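Local structure of major capsid protein (Faustovirus, 5J7O) at residues L225-E233 and V279-K287; P443-L451 and G565-G576. The protein forms, as a double jelly-roll trimer, the building block from which the capsid shell of this large double-stranded DNA virus is probably assembled. All coordinates share one frame; numbering follows the deposited sequence.

Contact 1. Residues L225-E233 and V279-K287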
ATOM      1  N   LEU B 225      15.022   9.602   0.563  1.00 28.87           N
ATOM      2  CA  LEU B 225      16.028  10.415  -0.113  1.00 28.48           C
ATOM      3  C   LEU B 225      15.695  11.899  -0.026  1.00 29.19           C
ATOM      4  O   LEU B 225      16.591  12.734   0.146  1.00 28.12           O
ATOM      5  CB  LEU B 225      16.155   9.988  -1.575  1.00 26.18           C
ATOM      6  CG  LEU B 225      16.828   8.646  -1.863  1.00 26.35           C
ATOM      7  CD1 LEU B 225      16.746   8.318  -3.347  1.00 27.56           C
ATOM      8  CD2 LEU B 225      18.271   8.661  -1.394  1.00 25.90           C
ATOM      9  N   ILE B 226      14.412  12.249  -0.133  1.00 29.19           N
ATOM     10  CA  ILE B 226      13.990  13.642  -0.199  1.00 29.76           C
ATOM     11  C   ILE B 226      13.406  14.130   1.124  1.00 29.31           C
ATOM     12  O   ILE B 226      12.801  15.204   1.168  1.00 30.40           O
ATOM     13  CB  ILE B 226      12.996  13.858  -1.349  1.00 31.45           C
ATOM     14  CG1 ILE B 226      11.784  12.940  -1.181  1.00 32.38           C
ATOM     15  CG2 ILE B 226      13.674  13.609  -2.688  1.00 29.92           C
ATOM     16  CD1 ILE B 226      10.858  12.934  -2.373  1.00 34.77           C
ATOM     17  N   GLY B 227      13.565  13.362   2.199  1.00 30.82           N
ATOM     18  CA  GLY B 227      13.190  13.836   3.517  1.00 31.83           C
ATOM     19  C   GLY B 227      11.718  13.780   3.852  1.00 34.52           C
ATOM     20  O   GLY B 227      11.273  14.505   4.746  1.00 39.13           O
ATOM     21  N   GLN B 228      10.943  12.946   3.164  1.00 32.94           N
ATOM     22  CA  GLN B 228       9.540  12.743   3.502  1.00 32.95           C
ATOM     23  C   GLN B 228       9.427  11.601   4.503  1.00 33.60           C
ATOM     24  O   GLN B 228      10.035  10.543   4.317  1.00 32.08           O
ATOM     25  CB  GLN B 228       8.717  12.442   2.248  1.00 32.51           C
ATOM     26  CG  GLN B 228       7.261  12.076   2.519  1.00 32.32           C
ATOM     27  CD  GLN B 228       6.425  13.262   2.968  1.00 34.42           C
ATOM     28  OE1 GLN B 228       6.855  14.413   2.879  1.00 33.80           O
ATOM     29  NE2 GLN B 228       5.220  12.983   3.451  1.00 36.04           N
ATOM     30  N   GLU B 229       8.655  11.821   5.565  1.00 35.44           N
ATOM     31  CA  GLU B 229       8.490  10.799   6.587  1.00 36.85           C
ATOM     32  C   GLU B 229       7.794   9.573   6.005  1.00 36.33           C
ATOM     33  O   GLU B 229       7.012   9.662   5.055  1.00 37.03           O
ATOM     34  CB  GLU B 229       7.696  11.349   7.773  1.00 39.50           C
ATOM     35  CG  GLU B 229       6.275  11.770   7.436  1.00 42.99           C
ATOM     36  CD  GLU B 229       5.604  12.517   8.573  1.00 48.21           C
ATOM     37  OE1 GLU B 229       6.272  12.764   9.601  1.00 50.03           O
ATOM     38  OE2 GLU B 229       4.412  12.861   8.439  1.00 52.05           O
ATOM     39  N   VAL B 230       8.095   8.419   6.580  1.00 35.69           N
ATOM     40  CA  VAL B 230       7.579   7.130   6.123  1.00 35.34           C
ATOM     41  C   VAL B 230       6.621   6.604   7.182  1.00 37.13           C
ATOM     42  O   VAL B 230       6.949   6.650   8.374  1.00 37.59           O
ATOM     43  CB  VAL B 230       8.715   6.120   5.868  1.00 33.69           C
ATOM     44  CG1 VAL B 230       8.155   4.783   5.403  1.00 33.40           C
ATOM     45  CG2 VAL B 230       9.697   6.676   4.849  1.00 33.78           C
ATOM     46  N   PRO B 231       5.439   6.116   6.805  1.00 36.79           N
ATOM     47  CA  PRO B 231       4.526   5.551   7.805  1.00 36.33           C
ATOM     48  C   PRO B 231       5.150   4.356   8.509  1.00 34.94           C
ATOM     49  O   PRO B 231       5.978   3.636   7.948  1.00 36.06           O
ATOM     50  CB  PRO B 231       3.303   5.135   6.979  1.00 36.75           C
ATOM     51  CG  PRO B 231       3.386   5.945   5.728  1.00 37.81           C
ATOM     52  CD  PRO B 231       4.848   6.124   5.455  1.00 38.35           C
ATOM     53  N   VAL B 232       4.744   4.155   9.760  1.00 33.61           N
ATOM     54  CA  VAL B 232       5.195   3.026  10.565  1.00 37.20           C
ATOM     55  C   VAL B 232       3.963   2.297  11.081  1.00 38.42           C
ATOM     56  O   VAL B 232       3.120   2.897  11.759  1.00 38.50           O
ATOM     57  CB  VAL B 232       6.100   3.463  11.729  1.00 38.89           C
ATOM     58  CG1 VAL B 232       6.481   2.263  12.578  1.00 40.05           C
ATOM     59  CG2 VAL B 232       7.347   4.158  11.197  1.00 38.77           C
ATOM     60  N   GLU B 233       3.863   1.010  10.762  1.00 40.03           N
ATOM     61  CA  GLU B 233       2.693   0.214  11.106  1.00 40.64           C
ATOM     62  C   GLU B 233       2.784  -0.272  12.548  1.00 38.16           C
ATOM     63  O   GLU B 233       3.802  -0.837  12.959  1.00 38.48           O
ATOM     64  CB  GLU B 233       2.575  -0.970  10.150  1.00 45.39           C
ATOM     65  CG  GLU B 233       1.469  -1.950  10.477  1.00 50.51           C
ATOM     66  CD  GLU B 233       1.450  -3.123   9.517  1.00 55.28           C
ATOM     67  OE1 GLU B 233       1.947  -4.207   9.888  1.00 56.78           O
ATOM     68  OE2 GLU B 233       0.952  -2.954   8.384  1.00 56.08           O
ATOM     69  N   VAL B 279       1.458   5.217  12.103  1.00 34.38           N
ATOM     70  CA  VAL B 279       1.904   6.444  12.746  1.00 35.28           C
ATOM     71  C   VAL B 279       3.089   6.994  11.968  1.00 35.87           C
ATOM     72  O   VAL B 279       3.853   6.248  11.348  1.00 34.83           O
ATOM     73  CB  VAL B 279       2.283   6.222  14.228  1.00 34.95           C
ATOM     74  CG1 VAL B 279       1.073   5.766  15.028  1.00 34.76           C
ATOM     75  CG2 VAL B 279       3.415   5.215  14.339  1.00 35.61           C
ATOM     76  N   VAL B 280       3.227   8.314  11.991  1.00 36.77           N
ATOM     77  CA  VAL B 280       4.382   8.998  11.431  1.00 33.53           C
ATOM     78  C   VAL B 280       4.985   9.868  12.521  1.00 32.63           C
ATOM     79  O   VAL B 280       4.280  10.386  13.393  1.00 31.88           O
ATOM     80  CB  VAL B 280       4.012   9.839  10.189  1.00 30.92           C
ATOM     81  CG1 VAL B 280       3.568   8.937   9.045  1.00 30.28           C
ATOM     82  CG2 VAL B 280       2.922  10.844  10.530  1.00 30.89           C
ATOM     83  N   PHE B 281       6.306  10.007  12.482  1.00 34.35           N
ATOM     84  CA  PHE B 281       7.016  10.827  13.460  1.00 33.60           C
ATOM     85  C   PHE B 281       8.334  11.308  12.859  1.00 34.06           C
ATOM     86  O   PHE B 281       9.405  11.176  13.451  1.00 35.30           O
ATOM     87  CB  PHE B 281       7.223  10.068  14.771  1.00 32.96           C
ATOM     88  CG  PHE B 281       7.738   8.662  14.606  1.00 30.02           C
ATOM     89  CD1 PHE B 281       6.866   7.602  14.397  1.00 27.73           C
ATOM     90  CD2 PHE B 281       9.093   8.396  14.692  1.00 30.35           C
ATOM     91  CE1 PHE B 281       7.342   6.314  14.249  1.00 25.81           C
ATOM     92  CE2 PHE B 281       9.576   7.110  14.546  1.00 28.22           C
ATOM     93  CZ  PHE B 281       8.698   6.067  14.324  1.00 26.03           C
ATOM     94  N   GLY B 282       8.262  11.895  11.664  1.00 34.40           N
ATOM     95  CA  GLY B 282       9.447  12.369  10.983  1.00 34.77           C
ATOM     96  C   GLY B 282       9.473  13.863  10.739  1.00 36.79           C
ATOM     97  O   GLY B 282       9.014  14.648  11.574  1.00 37.77           O
ATOM     98  N   ALA B 283      10.001  14.263   9.580  1.00 36.17           N
ATOM     99  CA  ALA B 283      10.240  15.677   9.313  1.00 35.37           C
ATOM    100  C   ALA B 283       8.946  16.472   9.184  1.00 35.03           C
ATOM    101  O   ALA B 283       8.937  17.679   9.452  1.00 35.53           O
ATOM    102  CB  ALA B 283      11.082  15.836   8.048  1.00 34.07           C
ATOM    103  N   GLN B 284       7.850  15.831   8.780  1.00 33.57           N
ATOM    104  CA  GLN B 284       6.588  16.539   8.601  1.00 34.44           C
ATOM    105  C   GLN B 284       5.740  16.586   9.864  1.00 36.11           C
ATOM    106  O   GLN B 284       4.806  17.393   9.934  1.00 35.83           O
ATOM    107  CB  GLN B 284       5.774  15.904   7.467  1.00 32.24           C
ATOM    108  CG  GLN B 284       6.263  16.264   6.071  1.00 29.82           C
ATOM    109  CD  GLN B 284       7.567  15.582   5.705  1.00 29.22           C
ATOM    110  OE1 GLN B 284       7.777  14.410   6.019  1.00 29.51           O
ATOM    111  NE2 GLN B 284       8.452  16.314   5.040  1.00 27.65           N
ATOM    112  N   THR B 285       6.037  15.752  10.853  1.00 37.63           N
ATOM    113  CA  THR B 285       5.283  15.766  12.103  1.00 36.45           C
ATOM    114  C   THR B 285       5.824  16.857  13.022  1.00 38.18           C
ATOM    115  O   THR B 285       7.035  16.911  13.262  1.00 39.80           O
ATOM    116  CB  THR B 285       5.363  14.405  12.793  1.00 36.88           C
ATOM    117  OG1 THR B 285       4.652  13.431  12.018  1.00 38.53           O
ATOM    118  CG2 THR B 285       4.759  14.471  14.186  1.00 36.16           C
ATOM    119  N   PRO B 286       4.969  17.737  13.543  1.00 38.41           N
ATOM    120  CA  PRO B 286       5.462  18.846  14.375  1.00 38.57           C
ATOM    121  C   PRO B 286       6.110  18.338  15.655  1.00 39.27           C
ATOM    122  O   PRO B 286       5.554  17.494  16.361  1.00 40.05           O
ATOM    123  CB  PRO B 286       4.194  19.658  14.670  1.00 39.26           C
ATOM    124  CG  PRO B 286       3.205  19.235  13.627  1.00 38.09           C
ATOM    125  CD  PRO B 286       3.513  17.800  13.341  1.00 36.99           C
ATOM    126  N   LYS B 287       7.297  18.866  15.952  1.00 38.30           N
ATOM    127  CA  LYS B 287       8.061  18.455  17.121  1.00 36.37           C
ATOM    128  C   LYS B 287       8.651  19.679  17.803  1.00 36.93           C
ATOM    129  O   LYS B 287       8.881  20.713  17.169  1.00 37.38           O
ATOM    130  CB  LYS B 287       9.192  17.487  16.750  1.00 36.00           C
ATOM    131  CG  LYS B 287       8.735  16.205  16.081  1.00 37.09           C
ATOM    132  CD  LYS B 287       9.921  15.315  15.749  1.00 38.69           C
ATOM    133  CE  LYS B 287       9.472  14.013  15.110  1.00 41.12           C
ATOM    134  NZ  LYS B 287      10.617  13.090  14.872  1.00 43.21           N
TER
HETATM  135  O   HOH W   1       8.377   8.283  10.758  1.00 43.31           O
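E229 reaches across to the turn after V280 and is gripped there. Its CG lies between the backbone N and the carbonyl carbon (chi1 63°), and beyond it the chain is extended, sending the carboxylate into the bend at G282-T285. OE1 takes two bonds, T285 OG1 on its syn side at 3.0 Å and the backbone N of G282 on its anti side, while OE2 forms a salt bridge with R274 of the second subunit. G282 suits its place because a side chain there would run into E229 CB. Q284 returns the grip: its OE1 accepts from E229 N at 2.8 Å, and its NE2 bonds to C178 O and weakly to G227 O. The Q228 and Q284 amides lie nearly parallel, Q228 OE1 3.1 Å from Q284 CD and held by the backbone N of Y180.

The other end is more open, with V230, P231, V232 and F281 partly exposed and E233 exposed. V280 CG1 packs 3.7 Å from P231 CA, V232 N bonds to V279 O at 2.8 Å, and V232 CG2 touches F281 CE1. A water donates to V230 O, accepts from F281 N and sits over one face of the F281 ring.

Just after helix 216-225, the contact begins the two-stranded antiparallel sheet of 232-240 and 273-280; V279 and V280 pair with a strand of the second subunit, extending the sheet across the interface.

Contact 2. Residues P443-L451 and G565-G576; sequences PVEFIYLGL and GALFLNFCLYPG
F446 and F568 meet on one face of an antiparallel strand pair, and F446 meets the other segment along most of its length. Its CB lies 3.2 Å from L569 O, near the backbone it must cross. With chi1 at 41°, CG stands between the backbone N and the carbonyl carbon, and the ring swings over the neighbouring strand. CG and CD2 then rest on F568 CZ, which approaches one face of the ring toward its rim, 3.4 Å from CG. The two rings are nearly parallel but slid apart, with planes 28° from each other, so they barely overlap; CE2 lies against F568 CE2 at 4.0 Å. C572 SG lies at the edge of the F446 ring, near its plane, 4.0 Å from CD1, a sulfur-aromatic contact. CE1 lies 3.5 Å from CB of P575, whose compact aliphatic ring packs against it.

Strand 446-451 runs antiparallel to 567-570, the latter an outermost strand of a four-stranded sheet in the viral jelly-roll fold, and the backbone bonds of I447 with L569 and L449 with L567 set the register. Aromatic F446, Y448 and F568 thus share one face, where Y448 CE2 comes to the edge of the F568 ring, 3.8 Å from F568 CE2, the two planes meeting obliquely. F212 joins both rings; Y448 OH is bonded to H213. On the other face branched aliphatic chains fill the core: I447, L449, L567 and L569 interlock, L449 CB 4.0 Å from L567 CB, with V527 of strand 526-531 against the leucines.

Past N570 the strand bends away in an Asx turn, OD1 accepting from C572 N at 2.9 Å. F571 N still bonds to E445 O, and the F571 ring reaches back to I447 CD1. The carboxylate of E445 forms a salt bridge with R419.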
ATOM      1  N   PRO B 443      11.144  18.420 -30.725  1.00 51.80           N
ATOM      2  CA  PRO B 443      10.147  17.341 -30.664  1.00 50.06           C
ATOM      3  C   PRO B 443       9.794  16.995 -29.226  1.00 46.31           C
ATOM      4  O   PRO B 443      10.668  16.865 -28.370  1.00 45.60           O
ATOM      5  CB  PRO B 443      10.843  16.175 -31.370  1.00 51.30           C
ATOM      6  CG  PRO B 443      11.784  16.820 -32.296  1.00 52.00           C
ATOM      7  CD  PRO B 443      12.279  18.046 -31.589  1.00 51.27           C
ATOM      8  N   VAL B 444       8.497  16.848 -28.969  1.00 44.41           N
ATOM      9  CA  VAL B 444       7.976  16.621 -27.627  1.00 42.31           C
ATOM     10  C   VAL B 444       7.484  15.185 -27.528  1.00 40.00           C
ATOM     11  O   VAL B 444       6.673  14.739 -28.349  1.00 39.10           O
ATOM     12  CB  VAL B 444       6.849  17.610 -27.286  1.00 41.95           C
ATOM     13  CG1 VAL B 444       6.298  17.322 -25.899  1.00 41.83           C
ATOM     14  CG2 VAL B 444       7.355  19.042 -27.382  1.00 41.96           C
ATOM     15  N   GLU B 445       7.976  14.462 -26.520  1.00 40.41           N
ATOM     16  CA  GLU B 445       7.477  13.120 -26.239  1.00 42.29           C
ATOM     17  C   GLU B 445       6.161  13.173 -25.472  1.00 41.29           C
ATOM     18  O   GLU B 445       5.183  12.519 -25.852  1.00 39.75           O
ATOM     19  CB  GLU B 445       8.515  12.323 -25.448  1.00 45.35           C
ATOM     20  CG  GLU B 445       9.707  11.848 -26.252  1.00 48.21           C
ATOM     21  CD  GLU B 445      10.613  10.940 -25.444  1.00 49.86           C
ATOM     22  OE1 GLU B 445      11.056  11.357 -24.353  1.00 51.24           O
ATOM     23  OE2 GLU B 445      10.869   9.802 -25.891  1.00 49.51           O
ATOM     24  N   PHE B 446       6.126  13.940 -24.386  1.00 41.26           N
ATOM     25  CA  PHE B 446       4.922  14.081 -23.578  1.00 41.12           C
ATOM     26  C   PHE B 446       5.041  15.352 -22.747  1.00 40.28           C
ATOM     27  O   PHE B 446       6.086  16.006 -22.720  1.00 40.16           O
ATOM     28  CB  PHE B 446       4.688  12.853 -22.692  1.00 39.19           C
ATOM     29  CG  PHE B 446       5.937  12.311 -22.059  1.00 38.24           C
ATOM     30  CD1 PHE B 446       6.647  11.287 -22.665  1.00 37.08           C
ATOM     31  CD2 PHE B 446       6.396  12.816 -20.854  1.00 37.14           C
ATOM     32  CE1 PHE B 446       7.796  10.784 -22.086  1.00 35.55           C
ATOM     33  CE2 PHE B 446       7.543  12.313 -20.268  1.00 35.63           C
ATOM     34  CZ  PHE B 446       8.243  11.296 -20.886  1.00 34.56           C
ATOM     35  N   ILE B 447       3.945  15.697 -22.072  1.00 39.20           N
ATOM     36  CA  ILE B 447       3.840  16.942 -21.318  1.00 38.03           C
ATOM     37  C   ILE B 447       3.124  16.667 -20.002  1.00 36.47           C
ATOM     38  O   ILE B 447       2.017  16.118 -19.996  1.00 39.42           O
ATOM     39  CB  ILE B 447       3.086  18.032 -22.110  1.00 38.85           C
ATOM     40  CG1 ILE B 447       3.794  18.338 -23.431  1.00 40.69           C
ATOM     41  CG2 ILE B 447       2.937  19.297 -21.276  1.00 39.27           C
ATOM     42  CD1 ILE B 447       3.069  19.345 -24.300  1.00 42.56           C
ATOM     43  N   TYR B 448       3.749  17.052 -18.890  1.00 31.72           N
ATOM     44  CA  TYR B 448       3.069  17.059 -17.602  1.00 31.08           C
ATOM     45  C   TYR B 448       2.259  18.345 -17.476  1.00 33.13           C
ATOM     46  O   TYR B 448       2.767  19.433 -17.762  1.00 35.20           O
ATOM     47  CB  TYR B 448       4.070  16.953 -16.452  1.00 31.03           C
ATOM     48  CG  TYR B 448       5.063  15.815 -16.556  1.00 30.31           C
ATOM     49  CD1 TYR B 448       6.373  16.049 -16.956  1.00 31.45           C
ATOM     50  CD2 TYR B 448       4.700  14.513 -16.234  1.00 25.45           C
ATOM     51  CE1 TYR B 448       7.290  15.018 -17.044  1.00 30.34           C
ATOM     52  CE2 TYR B 448       5.611  13.473 -16.321  1.00 25.40           C
ATOM     53  CZ  TYR B 448       6.905  13.733 -16.726  1.00 30.72           C
ATOM     54  OH  TYR B 448       7.817  12.706 -16.814  1.00 25.51           O
ATOM     55  N   LEU B 449       1.002  18.224 -17.051  1.00 33.19           N
ATOM     56  CA  LEU B 449       0.092  19.361 -17.019  1.00 32.42           C
ATOM     57  C   LEU B 449      -0.579  19.477 -15.657  1.00 34.74           C
ATOM     58  O   LEU B 449      -0.854  18.475 -14.990  1.00 36.24           O
ATOM     59  CB  LEU B 449      -0.978  19.252 -18.115  1.00 31.99           C
ATOM     60  CG  LEU B 449      -1.934  20.441 -18.253  1.00 32.58           C
ATOM     61  CD1 LEU B 449      -1.173  21.701 -18.640  1.00 31.79           C
ATOM     62  CD2 LEU B 449      -3.040  20.146 -19.254  1.00 32.66           C
ATOM     63  N   GLY B 450      -0.843  20.718 -15.259  1.00 34.96           N
ATOM     64  CA  GLY B 450      -1.570  20.988 -14.035  1.00 34.80           C
ATOM     65  C   GLY B 450      -1.998  22.436 -13.978  1.00 37.14           C
ATOM     66  O   GLY B 450      -1.409  23.306 -14.628  1.00 38.84           O
ATOM     67  N   LEU B 451      -3.047  22.682 -13.192  1.00 36.24           N
ATOM     68  CA  LEU B 451      -3.572  24.027 -12.949  1.00 36.79           C
ATOM     69  C   LEU B 451      -3.597  24.213 -11.434  1.00 35.85           C
ATOM     70  O   LEU B 451      -4.597  23.918 -10.776  1.00 36.45           O
ATOM     71  CB  LEU B 451      -4.954  24.208 -13.576  1.00 38.02           C
ATOM     72  CG  LEU B 451      -5.557  25.616 -13.564  1.00 37.37           C
ATOM     73  CD1 LEU B 451      -4.650  26.603 -14.281  1.00 36.97           C
ATOM     74  CD2 LEU B 451      -6.943  25.614 -14.188  1.00 37.43           C
ATOM     75  N   GLY B 565      -5.063  16.360  -9.834  1.00 38.73           N
ATOM     76  CA  GLY B 565      -4.820  17.392 -10.819  1.00 37.31           C
ATOM     77  C   GLY B 565      -3.628  17.156 -11.715  1.00 38.87           C
ATOM     78  O   GLY B 565      -3.227  18.076 -12.439  1.00 41.56           O
ATOM     79  N   ALA B 566      -3.046  15.960 -11.696  1.00 37.65           N
ATOM     80  CA  ALA B 566      -1.871  15.650 -12.499  1.00 37.05           C
ATOM     81  C   ALA B 566      -2.312  15.007 -13.808  1.00 37.84           C
ATOM     82  O   ALA B 566      -2.900  13.920 -13.806  1.00 40.91           O
ATOM     83  CB  ALA B 566      -0.924  14.727 -11.734  1.00 36.44           C
ATOM     84  N   LEU B 567      -2.021  15.672 -14.922  1.00 35.92           N
ATOM     85  CA  LEU B 567      -2.409  15.196 -16.241  1.00 34.73           C
ATOM     86  C   LEU B 567      -1.170  14.916 -17.081  1.00 35.29           C
ATOM     87  O   LEU B 567      -0.143  15.591 -16.951  1.00 35.78           O
ATOM     88  CB  LEU B 567      -3.319  16.204 -16.957  1.00 33.53           C
ATOM     89  CG  LEU B 567      -4.802  16.181 -16.571  1.00 32.89           C
ATOM     90  CD1 LEU B 567      -5.037  16.719 -15.165  1.00 32.12           C
ATOM     91  CD2 LEU B 567      -5.629  16.953 -17.582  1.00 32.21           C
ATOM     92  N   PHE B 568      -1.282  13.912 -17.947  1.00 34.82           N
ATOM     93  CA  PHE B 568      -0.164  13.406 -18.738  1.00 33.91           C
ATOM     94  C   PHE B 568      -0.592  13.367 -20.199  1.00 34.12           C
ATOM     95  O   PHE B 568      -1.388  12.506 -20.590  1.00 35.50           O
ATOM     96  CB  PHE B 568       0.259  12.019 -18.242  1.00 35.13           C
ATOM     97  CG  PHE B 568       1.521  11.496 -18.869  1.00 35.97           C
ATOM     98  CD1 PHE B 568       1.475  10.746 -20.033  1.00 36.53           C
ATOM     99  CD2 PHE B 568       2.754  11.734 -18.281  1.00 36.45           C
ATOM    100  CE1 PHE B 568       2.632  10.256 -20.607  1.00 34.21           C
ATOM    101  CE2 PHE B 568       3.916  11.245 -18.852  1.00 36.00           C
ATOM    102  CZ  PHE B 568       3.854  10.505 -20.016  1.00 33.91           C
ATOM    103  N   LEU B 569      -0.076  14.297 -21.001  1.00 31.69           N
ATOM    104  CA  LEU B 569      -0.394  14.372 -22.424  1.00 31.85           C
ATOM    105  C   LEU B 569       0.675  13.604 -23.196  1.00 32.26           C
ATOM    106  O   LEU B 569       1.798  14.088 -23.354  1.00 33.59           O
ATOM    107  CB  LEU B 569      -0.463  15.824 -22.891  1.00 32.74           C
ATOM    108  CG  LEU B 569      -1.127  16.872 -21.992  1.00 33.32           C
ATOM    109  CD1 LEU B 569      -1.025  18.251 -22.628  1.00 34.10           C
ATOM    110  CD2 LEU B 569      -2.574  16.524 -21.713  1.00 31.92           C
ATOM    111  N   ASN B 570       0.324  12.423 -23.694  1.00 32.43           N
ATOM    112  CA  ASN B 570       1.291  11.513 -24.295  1.00 34.90           C
ATOM    113  C   ASN B 570       1.278  11.621 -25.815  1.00 37.80           C
ATOM    114  O   ASN B 570       0.218  11.758 -26.434  1.00 37.63           O
ATOM    115  CB  ASN B 570       1.005  10.070 -23.875  1.00 36.38           C
ATOM    116  CG  ASN B 570       2.042   9.096 -24.395  1.00 39.25           C
ATOM    117  OD1 ASN B 570       3.153   9.484 -24.754  1.00 41.41           O
ATOM    118  ND2 ASN B 570       1.684   7.819 -24.433  1.00 40.03           N
ATOM    119  N   PHE B 571       2.471  11.547 -26.413  1.00 39.04           N
ATOM    120  CA  PHE B 571       2.624  11.577 -27.862  1.00 39.52           C
ATOM    121  C   PHE B 571       3.555  10.481 -28.370  1.00 38.81           C
ATOM    122  O   PHE B 571       3.875  10.461 -29.565  1.00 40.88           O
ATOM    123  CB  PHE B 571       3.136  12.946 -28.323  1.00 39.98           C
ATOM    124  CG  PHE B 571       2.349  14.099 -27.778  1.00 41.18           C
ATOM    125  CD1 PHE B 571       1.128  14.446 -28.333  1.00 42.33           C
ATOM    126  CD2 PHE B 571       2.829  14.836 -26.709  1.00 42.46           C
ATOM    127  CE1 PHE B 571       0.403  15.510 -27.833  1.00 44.13           C
ATOM    128  CE2 PHE B 571       2.108  15.900 -26.204  1.00 44.08           C
ATOM    129  CZ  PHE B 571       0.893  16.237 -26.767  1.00 45.16           C
ATOM    130  N   CYS B 572       4.004   9.582 -27.499  1.00 36.51           N
ATOM    131  CA  CYS B 572       4.834   8.453 -27.891  1.00 37.10           C
ATOM    132  C   CYS B 572       4.203   7.166 -27.377  1.00 37.62           C
ATOM    133  O   CYS B 572       3.330   7.182 -26.505  1.00 37.27           O
ATOM    134  CB  CYS B 572       6.267   8.588 -27.356  1.00 37.66           C
ATOM    135  SG  CYS B 572       6.399   8.539 -25.556  1.00 38.42           S
ATOM    136  N   LEU B 573       4.657   6.042 -27.933  1.00 37.87           N
ATOM    137  CA  LEU B 573       4.090   4.754 -27.554  1.00 36.27           C
ATOM    138  C   LEU B 573       4.657   4.234 -26.241  1.00 36.65           C
ATOM    139  O   LEU B 573       3.962   3.512 -25.517  1.00 36.95           O
ATOM    140  CB  LEU B 573       4.324   3.725 -28.660  1.00 32.43           C
ATOM    141  CG  LEU B 573       3.466   3.859 -29.918  1.00 31.80           C
ATOM    142  CD1 LEU B 573       3.825   2.777 -30.923  1.00 30.08           C
ATOM    143  CD2 LEU B 573       1.989   3.796 -29.563  1.00 31.81           C
ATOM    144  N   TYR B 574       5.900   4.577 -25.914  1.00 36.93           N
ATOM    145  CA  TYR B 574       6.581   4.027 -24.741  1.00 38.39           C
ATOM    146  C   TYR B 574       7.292   5.138 -23.985  1.00 38.66           C
ATOM    147  O   TYR B 574       8.525   5.246 -24.013  1.00 38.35           O
ATOM    148  CB  TYR B 574       7.553   2.921 -25.157  1.00 38.52           C
ATOM    149  CG  TYR B 574       6.885   1.852 -25.985  1.00 38.36           C
ATOM    150  CD1 TYR B 574       6.081   0.891 -25.389  1.00 36.47           C
ATOM    151  CD2 TYR B 574       7.040   1.814 -27.364  1.00 39.55           C
ATOM    152  CE1 TYR B 574       5.458  -0.084 -26.140  1.00 37.37           C
ATOM    153  CE2 TYR B 574       6.422   0.842 -28.124  1.00 40.61           C
ATOM    154  CZ  TYR B 574       5.632  -0.105 -27.506  1.00 40.12           C
ATOM    155  OH  TYR B 574       5.013  -1.077 -28.258  1.00 43.20           O
ATOM    156  N   PRO B 575       6.540   5.984 -23.282  1.00 38.62           N
ATOM    157  CA  PRO B 575       7.175   6.987 -22.413  1.00 39.71           C
ATOM    158  C   PRO B 575       7.979   6.312 -21.313  1.00 40.92           C
ATOM    159  O   PRO B 575       7.462   5.483 -20.560  1.00 41.94           O
ATOM    160  CB  PRO B 575       5.983   7.774 -21.855  1.00 38.79           C
ATOM    161  CG  PRO B 575       4.827   6.841 -21.965  1.00 38.49           C
ATOM    162  CD  PRO B 575       5.070   6.040 -23.207  1.00 38.64           C
ATOM    163  N   GLY B 576       9.258   6.663 -21.235  1.00 41.52           N
ATOM    164  CA  GLY B 576      10.178   6.070 -20.277  1.00 42.06           C
ATOM    165  C   GLY B 576      11.283   5.234 -20.887  1.00 42.11           C
ATOM    166  O   GLY B 576      12.206   4.831 -20.157  1.00 42.82           O
TER
HETATM  167  O   HOH W   2      10.559   8.550 -23.422  1.00 38.87           O
HETATM  168  O   HOH W   3      -4.549  20.505 -12.256  1.00 33.64           O

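Overall arrangement
Contact 1 and contact 2 lie in series along the chain, their centres 31 Å apart and their nearest atoms about 15 Å apart, so neither touches the other. Contact 2 is the more buried and pairs strands of one jelly-roll sheet. Contact 1 instead begins a two-stranded sheet that runs on into the second subunit. Both border on both neighbouring subunits. Toward the second, contact 1 offers the shared sheet and the salt bridge of E229, and contact 2 the turn after N570, where C572 O bonds to Y71 OH of that subunit. Toward the third, contact 1 packs through residues such as F281 and contact 2 through P443 and L573.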